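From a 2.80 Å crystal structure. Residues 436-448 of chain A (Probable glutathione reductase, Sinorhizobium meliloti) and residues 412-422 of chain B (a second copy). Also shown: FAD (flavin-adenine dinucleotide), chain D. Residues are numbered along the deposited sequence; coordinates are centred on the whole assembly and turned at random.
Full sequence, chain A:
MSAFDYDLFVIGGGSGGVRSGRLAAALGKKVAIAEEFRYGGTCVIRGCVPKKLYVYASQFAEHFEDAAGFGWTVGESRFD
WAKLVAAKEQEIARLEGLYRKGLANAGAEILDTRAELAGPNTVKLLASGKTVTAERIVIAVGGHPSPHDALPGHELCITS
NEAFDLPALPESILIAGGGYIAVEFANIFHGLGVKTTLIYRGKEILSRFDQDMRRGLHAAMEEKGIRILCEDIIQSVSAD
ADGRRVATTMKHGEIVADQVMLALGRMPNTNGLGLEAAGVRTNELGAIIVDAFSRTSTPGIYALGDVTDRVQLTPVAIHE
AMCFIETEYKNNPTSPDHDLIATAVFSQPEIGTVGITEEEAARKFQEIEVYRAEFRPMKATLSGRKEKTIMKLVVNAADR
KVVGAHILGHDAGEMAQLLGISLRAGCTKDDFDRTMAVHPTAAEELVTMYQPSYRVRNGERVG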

HETATM    1  N   MSE A 436      15.628   4.276  -5.511  1.00 70.67           N
HETATM    2  CA  MSE A 436      16.078   4.354  -4.133  1.00 74.90           C
HETATM    3  C   MSE A 436      15.028   3.768  -3.258  1.00 71.90           C
HETATM    4  O   MSE A 436      13.836   3.906  -3.526  1.00 71.16           O
HETATM    5  CB  MSE A 436      16.239   5.819  -3.787  1.00 75.22           C
HETATM    6  CG  MSE A 436      16.802   6.023  -2.386  1.00 75.81           C
HETATM    7 SE   MSE A 436      18.662   5.358  -2.276  1.00 86.36          SE
HETATM    8  CE  MSE A 436      19.411   6.219  -3.890  1.00 80.79           C
ATOM      9  N   ALA A 437      15.464   3.105  -2.197  1.00 72.80           N
ATOM     10  CA  ALA A 437      14.556   2.468  -1.259  1.00 71.27           C
ATOM     11  C   ALA A 437      13.832   3.481  -0.383  1.00 71.28           C
ATOM     12  O   ALA A 437      14.383   4.536  -0.048  1.00 72.96           O
ATOM     13  CB  ALA A 437      15.316   1.476  -0.394  1.00 70.11           C
ATOM     14  N   VAL A 438      12.592   3.158  -0.023  1.00 68.95           N
ATOM     15  CA  VAL A 438      11.888   3.889   1.027  1.00 71.14           C
ATOM     16  C   VAL A 438      11.809   3.022   2.290  1.00 70.36           C
ATOM     17  O   VAL A 438      11.349   1.887   2.257  1.00 68.86           O
ATOM     18  CB  VAL A 438      10.481   4.361   0.593  1.00 68.98           C
ATOM     19  CG1 VAL A 438       9.895   5.295   1.639  1.00 69.77           C
ATOM     20  CG2 VAL A 438      10.526   5.045  -0.760  1.00 67.56           C
ATOM     21  N   HIS A 439      12.253   3.583   3.405  1.00 72.37           N
ATOM     22  CA  HIS A 439      12.413   2.834   4.633  1.00 73.03           C
ATOM     23  C   HIS A 439      11.783   3.524   5.826  1.00 74.48           C
ATOM     24  O   HIS A 439      11.869   4.752   5.949  1.00 74.78           O
ATOM     25  CB  HIS A 439      13.896   2.623   4.863  1.00 73.56           C
ATOM     26  CG  HIS A 439      14.210   1.695   6.000  1.00 74.54           C
ATOM     27  ND1 HIS A 439      14.216   0.362   5.860  1.00 72.72           N
ATOM     28  CD2 HIS A 439      14.550   1.954   7.316  1.00 75.37           C
ATOM     29  CE1 HIS A 439      14.541  -0.207   7.027  1.00 73.53           C
ATOM     30  NE2 HIS A 439      14.754   0.768   7.917  1.00 75.50           N
ATOM     31  N   PRO A 440      11.120   2.747   6.715  1.00 74.49           N
ATOM     32  CA  PRO A 440      10.878   1.321   6.548  1.00 72.90           C
ATOM     33  C   PRO A 440       9.527   1.001   5.886  1.00 71.31           C
ATOM     34  O   PRO A 440       8.485   1.447   6.364  1.00 71.37           O
ATOM     35  CB  PRO A 440      10.936   0.787   7.985  1.00 75.54           C
ATOM     36  CG  PRO A 440      10.724   1.966   8.876  1.00 75.67           C
ATOM     37  CD  PRO A 440      10.669   3.210   8.038  1.00 74.90           C
ATOM     38  N   THR A 441       9.576   0.260   4.779  1.00 67.62           N
ATOM     39  CA  THR A 441       8.389  -0.281   4.115  1.00 66.96           C
ATOM     40  C   THR A 441       8.558  -1.776   3.822  1.00 65.79           C
ATOM     41  O   THR A 441       9.622  -2.356   4.044  1.00 65.62           O
ATOM     42  CB  THR A 441       8.093   0.417   2.770  1.00 67.56           C
ATOM     43  OG1 THR A 441       9.227   0.287   1.902  1.00 66.61           O
ATOM     44  CG2 THR A 441       7.713   1.913   2.948  1.00 68.70           C
ATOM     45  N   ALA A 442       7.478  -2.390   3.347  1.00 66.38           N
ATOM     46  CA  ALA A 442       7.483  -3.736   2.782  1.00 64.37           C
ATOM     47  C   ALA A 442       8.069  -3.672   1.374  1.00 63.41           C
ATOM     48  O   ALA A 442       8.966  -4.442   1.018  1.00 62.77           O
ATOM     49  CB  ALA A 442       6.062  -4.276   2.732  1.00 66.69           C
ATOM     50  N   ALA A 443       7.551  -2.714   0.602  1.00 64.29           N
ATOM     51  CA  ALA A 443       7.887  -2.483  -0.802  1.00 61.83           C
ATOM     52  C   ALA A 443       9.366  -2.332  -1.143  1.00 62.38           C
ATOM     53  O   ALA A 443       9.745  -2.563  -2.287  1.00 61.60           O
ATOM     54  CB  ALA A 443       7.110  -1.279  -1.318  1.00 61.95           C
ATOM     55  N   GLU A 444      10.202  -1.946  -0.186  1.00 63.51           N
ATOM     56  CA  GLU A 444      11.627  -1.798  -0.496  1.00 64.49           C
ATOM     57  C   GLU A 444      12.341  -3.123  -0.806  1.00 64.70           C
ATOM     58  O   GLU A 444      13.442  -3.130  -1.378  1.00 65.67           O
ATOM     59  CB  GLU A 444      12.366  -1.062   0.601  1.00 65.86           C
ATOM     60  CG  GLU A 444      12.196  -1.667   1.970  1.00 65.65           C
ATOM     61  CD  GLU A 444      12.981  -0.902   3.005  1.00 67.91           C
ATOM     62  OE1 GLU A 444      14.138  -0.542   2.705  1.00 69.40           O
ATOM     63  OE2 GLU A 444      12.446  -0.647   4.103  1.00 69.01           O
ATOM     64  N   GLU A 445      11.721  -4.239  -0.432  1.00 64.32           N
ATOM     65  CA  GLU A 445      12.278  -5.548  -0.767  1.00 66.16           C
ATOM     66  C   GLU A 445      12.262  -5.824  -2.276  1.00 64.02           C
ATOM     67  O   GLU A 445      13.047  -6.643  -2.763  1.00 65.13           O
ATOM     68  CB  GLU A 445      11.554  -6.668  -0.017  1.00 66.84           C
ATOM     69  CG  GLU A 445      11.477  -6.470   1.486  1.00 66.82           C
ATOM     70  CD  GLU A 445      12.821  -6.539   2.159  1.00 71.75           C
ATOM     71  OE1 GLU A 445      13.747  -7.126   1.555  1.00 69.81           O
ATOM     72  OE2 GLU A 445      12.943  -6.008   3.288  1.00 76.93           O
ATOM     73  N   LEU A 446      11.372  -5.147  -3.005  1.00 62.98           N
ATOM     74  CA  LEU A 446      11.310  -5.276  -4.464  1.00 62.35           C
ATOM     75  C   LEU A 446      12.443  -4.516  -5.157  1.00 62.39           C
ATOM     76  O   LEU A 446      12.815  -4.850  -6.286  1.00 61.33           O
ATOM     77  CB  LEU A 446       9.964  -4.807  -5.009  1.00 59.81           C
ATOM     78  CG  LEU A 446       8.679  -5.572  -4.693  1.00 59.00           C
ATOM     79  CD1 LEU A 446       7.509  -4.601  -4.676  1.00 61.71           C
ATOM     80  CD2 LEU A 446       8.426  -6.672  -5.703  1.00 57.05           C
ATOM     81  N   VAL A 447      13.013  -3.517  -4.486  1.00 62.66           N
ATOM     82  CA  VAL A 447      14.040  -2.689  -5.136  1.00 62.77           C
ATOM     83  C   VAL A 447      15.485  -2.952  -4.705  1.00 63.36           C
ATOM     84  O   VAL A 447      16.402  -2.288  -5.185  1.00 64.77           O
ATOM     85  CB  VAL A 447      13.723  -1.170  -5.099  1.00 62.95           C
ATOM     86  CG1 VAL A 447      12.362  -0.898  -5.704  1.00 61.16           C
ATOM     87  CG2 VAL A 447      13.820  -0.615  -3.687  1.00 63.78           C
ATOM     88  N   THR A 448      15.707  -3.925  -3.833  1.00 64.46           N
ATOM     89  CA  THR A 448      17.087  -4.215  -3.431  1.00 66.20           C
ATOM     90  C   THR A 448      17.581  -5.647  -3.684  1.00 66.71           C
ATOM     91  O   THR A 448      18.681  -5.996  -3.255  1.00 68.87           O
ATOM     92  CB  THR A 448      17.359  -3.841  -1.957  1.00 67.36           C
ATOM     93  OG1 THR A 448      16.466  -4.562  -1.113  1.00 66.05           O
ATOM     94  CG2 THR A 448      17.162  -2.358  -1.728  1.00 65.59           C
TER
HETATM   95  PA  FAD D 500      24.033   6.658  12.034  1.00 85.95           P
HETATM   96  O1A FAD D 500      23.595   7.646  13.085  1.00 83.62           O
HETATM   97  O2A FAD D 500      23.082   5.573  11.562  1.00 84.34           O
HETATM   98  O5B FAD D 500      25.428   5.968  12.466  1.00 84.98           O
HETATM   99  C5B FAD D 500      26.377   6.676  13.245  1.00 86.73           C
HETATM  100  C4B FAD D 500      26.749   5.901  14.499  1.00 88.68           C
HETATM  101  O4B FAD D 500      28.137   6.121  14.767  1.00 90.43           O
HETATM  102  C3B FAD D 500      25.981   6.383  15.720  1.00 89.46           C
HETATM  103  O3B FAD D 500      25.303   5.276  16.320  1.00 90.32           O
HETATM  104  C2B FAD D 500      27.023   6.920  16.679  1.00 92.67           C
HETATM  105  O2B FAD D 500      26.825   6.442  18.015  1.00 94.84           O
HETATM  106  C1B FAD D 500      28.339   6.384  16.154  1.00 92.94           C
HETATM  107  N9A FAD D 500      29.455   7.343  16.293  1.00 95.14           N
HETATM  108  C8A FAD D 500      29.396   8.684  16.136  1.00 95.23           C
HETATM  109  N7A FAD D 500      30.615   9.244  16.322  1.00 96.92           N
HETATM  110  C5A FAD D 500      31.471   8.244  16.591  1.00 97.73           C
HETATM  111  C6A FAD D 500      32.909   8.136  16.882  1.00 99.93           C
HETATM  112  N6A FAD D 500      33.680   9.251  16.917  1.00101.63           N
HETATM  113  N1A FAD D 500      33.412   6.898  17.103  1.00100.57           N
HETATM  114  C2A FAD D 500      32.657   5.786  17.070  1.00 98.97           C
HETATM  115  N3A FAD D 500      31.344   5.818  16.819  1.00 96.90           N
HETATM  116  C4A FAD D 500      30.710   6.991  16.572  1.00 96.66           C
HETATM  117  N1  FAD D 500      15.601   7.464   7.897  1.00 73.19           N
HETATM  118  C2  FAD D 500      14.808   6.811   7.004  1.00 72.15           C
HETATM  119  O2  FAD D 500      15.293   6.424   5.904  1.00 71.16           O
HETATM  120  N3  FAD D 500      13.499   6.564   7.264  1.00 71.84           N
HETATM  121  C4  FAD D 500      12.882   6.925   8.400  1.00 72.12           C
HETATM  122  O4  FAD D 500      11.671   6.661   8.576  1.00 71.58           O
HETATM  123  C4X FAD D 500      13.686   7.645   9.420  1.00 74.12           C
HETATM  124  N5  FAD D 500      13.157   8.063  10.597  1.00 74.90           N
HETATM  125  C5X FAD D 500      13.905   8.722  11.512  1.00 76.18           C
HETATM  126  C6  FAD D 500      13.322   9.127  12.717  1.00 77.54           C
HETATM  127  C7  FAD D 500      14.065   9.805  13.682  1.00 79.14           C
HETATM  128  C7M FAD D 500      13.409  10.233  14.967  1.00 80.42           C
HETATM  129  C8  FAD D 500      15.504  10.086  13.413  1.00 79.90           C
HETATM  130  C8M FAD D 500      16.352  10.807  14.420  1.00 81.93           C
HETATM  131  C9  FAD D 500      16.087   9.680  12.212  1.00 78.80           C
HETATM  132  C9A FAD D 500      15.344   9.004  11.244  1.00 76.85           C
HETATM  133  N10 FAD D 500      15.926   8.574  10.021  1.00 75.91           N
HETATM  134  C10 FAD D 500      15.115   7.901   9.083  1.00 74.57           C
HETATM  135  C1' FAD D 500      17.332   8.856   9.706  1.00 76.60           C
HETATM  136  C2' FAD D 500      18.272   7.671   9.768  1.00 76.87           C
HETATM  137  O2' FAD D 500      18.368   7.257  11.123  1.00 78.36           O
HETATM  138  C3' FAD D 500      19.651   8.150   9.349  1.00 78.65           C
HETATM  139  O3' FAD D 500      19.526   9.019   8.206  1.00 77.73           O
HETATM  140  C4' FAD D 500      20.621   7.004   9.078  1.00 78.02           C
HETATM  141  O4' FAD D 500      20.831   6.234  10.273  1.00 80.12           O
HETATM  142  C5' FAD D 500      21.959   7.555   8.621  1.00 79.42           C
HETATM  143  O5' FAD D 500      22.912   6.539   8.834  1.00 80.42           O
HETATM  144  P   FAD D 500      24.434   6.824   9.247  1.00 83.08           P
HETATM  145  O1P FAD D 500      25.002   5.433   9.363  1.00 83.33           O
HETATM  146  O2P FAD D 500      25.066   7.883   8.373  1.00 81.19           O
HETATM  147  O3P FAD D 500      24.388   7.497  10.711  1.00 87.45           O
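Chain B, residues 412-422: AGEMAQLLGIS

Residues 412-422 of chain B form one continuous helix, and it lies against a chain A segment that is extended from M436(A) to T441(A) and then coils through helical phi/psi angles from A442(A) to L446(A). The register is clear: the CA atoms of V438(A) and Q417(B) are 5.6 Å apart, those of A443(A) and E414(B) 5.9 Å, and the CA atoms of M436(A) and G420(B) 7.5 Å. The extended part thus runs against the direction of the helix.

Two helix side chains satisfy chain A backbone groups. The amide of Q417(B) carries both a donor and an acceptor, so it can serve a loop as another strand would: OE1 accepts from V438(A) N at 2.7 Å, while NE2 donates to M436(A) O at 3.2 Å. One turn earlier, E414(B) brings a carboxylate to the start of the helical residues, where backbone NH groups lack partners from a preceding turn. E414(B) OE2 accepts from A442(A) N at 2.6 Å, and E414(B) OE1 from A443(A) N at 2.8 Å. The small side chain of A443(A) permits close approach, its CB lying 3.5 Å from Q417(B) CG.

Several other polar groups of chain A are satisfied within its own segment. T441(A) OG1 donates to V438(A) O (2.7 Å), leaving its methyl CG2 4.0 Å from G413(B) O. E444(A) OE2 accepts from T441(A) N at 3.1 Å and from H439(A) ND1 at 2.7 Å, bracing the turn around the cis peptide before P440(A). The H439(A) carbonyl O is left free to accept from FAD N3 at 2.8 Å.

Beyond the polar contacts, branched side chains pack: L446(A) CD1 meets L418(B) CD2 at 3.9 Å, and V447(A) CG1 meets I421(B) CD1 at 4.1 Å.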

ATOM      1  N   ALA B 412       0.276   5.382   2.329  1.00 69.06           N
ATOM      2  CA  ALA B 412       0.945   6.304   1.416  1.00 67.59           C
ATOM      3  C   ALA B 412       2.443   6.027   1.277  1.00 67.08           C
ATOM      4  O   ALA B 412       3.004   6.195   0.202  1.00 65.75           O
ATOM      5  CB  ALA B 412       0.708   7.735   1.840  1.00 67.61           C
ATOM      6  N   GLY B 413       3.087   5.601   2.358  1.00 67.15           N
ATOM      7  CA  GLY B 413       4.512   5.297   2.316  1.00 64.86           C
ATOM      8  C   GLY B 413       4.821   4.197   1.318  1.00 64.37           C
ATOM      9  O   GLY B 413       5.737   4.328   0.508  1.00 62.86           O
ATOM     10  N   GLU B 414       4.050   3.114   1.366  1.00 64.84           N
ATOM     11  CA  GLU B 414       4.270   1.972   0.477  1.00 62.41           C
ATOM     12  C   GLU B 414       4.082   2.382  -0.971  1.00 61.55           C
ATOM     13  O   GLU B 414       4.864   2.005  -1.825  1.00 61.01           O
ATOM     14  CB  GLU B 414       3.343   0.809   0.823  1.00 62.63           C
ATOM     15  CG  GLU B 414       3.584   0.191   2.195  1.00 64.39           C
ATOM     16  CD  GLU B 414       4.768  -0.775   2.240  1.00 64.47           C
ATOM     17  OE1 GLU B 414       5.342  -1.104   1.170  1.00 62.45           O
ATOM     18  OE2 GLU B 414       5.126  -1.210   3.366  1.00 64.72           O
HETATM   19  N   MSE B 415       3.050   3.175  -1.231  1.00 62.92           N
HETATM   20  CA  MSE B 415       2.785   3.724  -2.549  1.00 60.89           C
HETATM   21  C   MSE B 415       3.900   4.611  -3.060  1.00 60.48           C
HETATM   22  O   MSE B 415       4.249   4.565  -4.243  1.00 59.57           O
HETATM   23  CB  MSE B 415       1.522   4.544  -2.380  1.00 63.19           C
HETATM   24  CG  MSE B 415       0.317   3.661  -2.068  1.00 66.03           C
HETATM   25 SE   MSE B 415      -1.292   4.753  -2.424  1.00 78.11          SE
HETATM   26  CE  MSE B 415      -2.623   3.599  -1.533  1.00 66.99           C
ATOM     27  N   ALA B 416       4.469   5.424  -2.178  1.00 61.39           N
ATOM     28  CA  ALA B 416       5.600   6.279  -2.516  1.00 60.09           C
ATOM     29  C   ALA B 416       6.708   5.472  -3.176  1.00 59.84           C
ATOM     30  O   ALA B 416       7.218   5.850  -4.232  1.00 59.13           O
ATOM     31  CB  ALA B 416       6.125   6.973  -1.267  1.00 62.01           C
ATOM     32  N   GLN B 417       7.065   4.354  -2.544  1.00 60.31           N
ATOM     33  CA  GLN B 417       8.067   3.456  -3.061  1.00 59.02           C
ATOM     34  C   GLN B 417       7.761   3.111  -4.485  1.00 58.62           C
ATOM     35  O   GLN B 417       8.606   3.269  -5.357  1.00 59.75           O
ATOM     36  CB  GLN B 417       8.095   2.153  -2.264  1.00 60.52           C
ATOM     37  CG  GLN B 417       9.112   1.136  -2.770  1.00 59.31           C
ATOM     38  CD  GLN B 417      10.527   1.595  -2.502  1.00 60.51           C
ATOM     39  OE1 GLN B 417      11.041   1.394  -1.407  1.00 62.02           O
ATOM     40  NE2 GLN B 417      11.160   2.235  -3.490  1.00 58.16           N
ATOM     41  N   LEU B 418       6.554   2.635  -4.731  1.00 58.37           N
ATOM     42  CA  LEU B 418       6.267   2.082  -6.041  1.00 59.42           C
ATOM     43  C   LEU B 418       6.144   3.131  -7.124  1.00 59.59           C
ATOM     44  O   LEU B 418       6.544   2.874  -8.273  1.00 61.34           O
ATOM     45  CB  LEU B 418       5.065   1.143  -6.007  1.00 60.02           C
ATOM     46  CG  LEU B 418       5.307  -0.033  -5.054  1.00 60.44           C
ATOM     47  CD1 LEU B 418       3.980  -0.659  -4.694  1.00 63.37           C
ATOM     48  CD2 LEU B 418       6.286  -1.063  -5.598  1.00 58.34           C
ATOM     49  N   LEU B 419       5.634   4.307  -6.772  1.00 57.85           N
ATOM     50  CA  LEU B 419       5.645   5.406  -7.719  1.00 59.30           C
ATOM     51  C   LEU B 419       7.085   5.817  -8.010  1.00 61.32           C
ATOM     52  O   LEU B 419       7.424   6.183  -9.142  1.00 62.42           O
ATOM     53  CB  LEU B 419       4.847   6.589  -7.193  1.00 60.43           C
ATOM     54  CG  LEU B 419       3.372   6.313  -6.894  1.00 60.12           C
ATOM     55  CD1 LEU B 419       2.884   7.253  -5.807  1.00 59.59           C
ATOM     56  CD2 LEU B 419       2.510   6.414  -8.146  1.00 59.41           C
ATOM     57  N   GLY B 420       7.933   5.746  -6.989  1.00 59.89           N
ATOM     58  CA  GLY B 420       9.375   5.886  -7.174  1.00 60.65           C
ATOM     59  C   GLY B 420       9.897   5.251  -8.454  1.00 61.53           C
ATOM     60  O   GLY B 420      10.552   5.924  -9.240  1.00 62.08           O
ATOM     61  N   ILE B 421       9.589   3.965  -8.671  1.00 60.93           N
ATOM     62  CA  ILE B 421       9.998   3.248  -9.890  1.00 60.98           C
ATOM     63  C   ILE B 421       9.409   3.875 -11.165  1.00 61.55           C
ATOM     64  O   ILE B 421      10.110   4.057 -12.164  1.00 61.91           O
ATOM     65  CB  ILE B 421       9.602   1.759  -9.849  1.00 61.13           C
ATOM     66  CG1 ILE B 421      10.002   1.111  -8.522  1.00 59.98           C
ATOM     67  CG2 ILE B 421      10.239   1.010 -11.015  1.00 60.12           C
ATOM     68  CD1 ILE B 421       9.260  -0.175  -8.229  1.00 57.90           C
ATOM     69  N   SER B 422       8.125   4.218 -11.114  1.00 62.11           N
ATOM     70  CA  SER B 422       7.429   4.830 -12.248  1.00 62.43           C
ATOM     71  C   SER B 422       7.990   6.184 -12.659  1.00 63.16           C
ATOM     72  O   SER B 422       8.126   6.457 -13.849  1.00 64.90           O
ATOM     73  CB  SER B 422       5.939   4.950 -11.953  1.00 63.89           C
ATOM     74  OG  SER B 422       5.354   3.659 -11.892  1.00 69.57           O
TER